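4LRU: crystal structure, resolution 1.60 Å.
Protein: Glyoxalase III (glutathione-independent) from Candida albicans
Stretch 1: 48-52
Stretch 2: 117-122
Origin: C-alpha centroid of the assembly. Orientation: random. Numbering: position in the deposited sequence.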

# COMPACT_ATOMS: atom_id res chain seq x y z
N LEU A 48 -5.26 -5.28 9.66
CA LEU A 48 -4.22 -4.28 9.50
C LEU A 48 -2.93 -4.80 10.15
O LEU A 48 -2.96 -5.43 11.22
CB LEU A 48 -4.63 -2.95 10.13
CG LEU A 48 -5.59 -2.08 9.31
CD1 LEU A 48 -6.88 -2.83 9.04
CD2 LEU A 48 -5.87 -0.75 10.02
N ALA A 49 -1.80 -4.51 9.52
CA ALA A 49 -0.49 -4.89 10.07
C ALA A 49 0.56 -3.89 9.65
O ALA A 49 0.50 -3.33 8.54
CB ALA A 49 -0.09 -6.28 9.59
N SER A 50 1.55 -3.69 10.51
CA SER A 50 2.81 -3.08 10.09
C SER A 50 3.97 -3.96 10.54
O SER A 50 3.79 -4.93 11.29
CB SER A 50 2.96 -1.68 10.69
OG SER A 50 3.26 -1.74 12.07
N GLU A 51 5.17 -3.64 10.09
CA GLU A 51 6.31 -4.50 10.38
C GLU A 51 6.68 -4.52 11.87
O GLU A 51 7.27 -5.49 12.38
CB GLU A 51 7.50 -4.11 9.50
CG GLU A 51 8.62 -5.15 9.45
CD GLU A 51 8.25 -6.45 8.75
OE1 GLU A 51 7.16 -6.53 8.14
OE2 GLU A 51 9.04 -7.41 8.83
N THR A 52 6.28 -3.48 12.60
CA THR A 52 6.57 -3.38 14.02
C THR A 52 5.33 -3.49 14.92
O THR A 52 5.46 -3.56 16.14
CB THR A 52 7.21 -2.03 14.33
OG1 THR A 52 6.29 -1.00 13.91
CG2 THR A 52 8.52 -1.89 13.57
N ASN A 117 12.54 -3.59 3.28
CA ASN A 117 13.20 -4.54 4.19
C ASN A 117 12.23 -5.15 5.17
O ASN A 117 12.65 -5.77 6.16
CB ASN A 117 14.32 -3.86 4.96
CG ASN A 117 15.36 -3.26 4.05
OD1 ASN A 117 15.69 -2.07 4.15
ND2 ASN A 117 15.90 -4.07 3.17
N ALA A 118 10.94 -4.99 4.89
CA ALA A 118 9.89 -5.49 5.78
C ALA A 118 9.63 -6.96 5.48
O ALA A 118 8.59 -7.32 4.91
CB ALA A 118 8.63 -4.67 5.64
N LYS A 119 10.55 -7.81 5.92
CA LYS A 119 10.58 -9.18 5.44
C LYS A 119 9.35 -9.98 5.86
O LYS A 119 8.91 -10.83 5.13
CB LYS A 119 11.88 -9.87 5.87
CG LYS A 119 13.08 -9.26 5.15
CD LYS A 119 14.36 -10.04 5.34
CE LYS A 119 15.51 -9.32 4.65
NZ LYS A 119 15.32 -9.23 3.17
N ASP A 120 8.78 -9.68 7.03
CA ASP A 120 7.56 -10.38 7.46
C ASP A 120 6.34 -10.01 6.60
O ASP A 120 5.62 -10.91 6.11
CB ASP A 120 7.27 -10.10 8.93
CG ASP A 120 8.30 -10.73 9.86
OD1 ASP A 120 8.62 -11.92 9.66
OD2 ASP A 120 8.76 -10.04 10.81
N LEU A 121 6.10 -8.72 6.40
CA LEU A 121 5.06 -8.29 5.45
C LEU A 121 5.32 -8.88 4.07
O LEU A 121 4.39 -9.35 3.39
CB LEU A 121 5.01 -6.76 5.35
CG LEU A 121 4.37 -6.06 6.53
CD1 LEU A 121 4.48 -4.57 6.40
CD2 LEU A 121 2.90 -6.48 6.65
N GLN A 122 6.58 -8.85 3.64
CA GLN A 122 6.93 -9.38 2.32
C GLN A 122 6.61 -10.87 2.22
O GLN A 122 6.17 -11.35 1.15
CB GLN A 122 8.39 -9.11 2.00
CG GLN A 122 8.66 -7.65 1.63
CD GLN A 122 10.11 -7.39 1.32
OE1 GLN A 122 11.00 -7.97 1.94
NE2 GLN A 122 10.36 -6.54 0.33
O HOH W 1 7.10 -8.17 11.96

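The carboxylate of Glu51 sits at the start of a helix and takes a backbone N-H with each of its two oxygens, although the acidic side chain of Asp120 lies close beside it. Leu121 N donates to Glu51 OE1 at 3.0 Å with an N-H...O angle of 163°, and Asp120 N donates to Glu51 OE2 at 2.9 Å with an angle of 152°. Amides in the first turn of a helix have no carbonyl of a preceding turn to bond to, so a carboxylate with two acceptors suits this place well. Lys119 N also lies 3.3 Å from Glu51 OE2, but its angle is too poor for a hydrogen bond. Within the second stretch, Gln122 N bonds to Ala118 O at 2.8 Å, showing where the helix begins to supply its own acceptors.

Glu51 follows directly on the strand 48-50. Its CA-to-CB bond points sideways, and chi1 t with chi2 p brings the carboxylate to the helix start; a chi3 of 8° completes the pose that lets both oxygens engage. With 108 Å² covered by the other stretch, Glu51 has the largest share of the 250 Å² buried between the two, counted over both sides.

The same arrangement includes a like-charge approach: Glu51 OE2 and Asp120 OD2, both acceptors, are 3.3 Å apart with no hydrogen bond between them. Water 1 links the same two residues by another route, donating to Asp120 OD2 at 2.8 Å and to the backbone Glu51 O at 2.7 Å. One carboxylate oxygen of Asp120 is thereby tied to the main chain of the residue whose side chain it crowds.

Apolar groups pack beside the Glu51 carboxylate. Ala118, at the N-cap position, points its CA-to-CB bond toward the first stretch, and its CB lies 3.4 Å from Glu51 OE1; the small methyl fits this close approach, and the nearest CA pair, Glu51 and Ala118, is 5.9 Å apart. The CA-to-CB bond of Leu121, buried and in the m, t rotamer, also points toward the first stretch. Leu121 CG is 3.3 Å from Glu51 OE1; Leu121 CD1 also touches Glu51 and lies 4.2 Å from Ser50 C. The CA-to-CB bond of Ala49 points toward the second stretch, and its methyl makes the closest contact to Leu121, 4.2 Å from Ala49 CB to Leu121 CD2. That of Ser50 points away, so Ser50 meets Leu121 through its backbone. The CA-to-CB bond of Lys119 also points away, and the residue is exposed, which suits its charge.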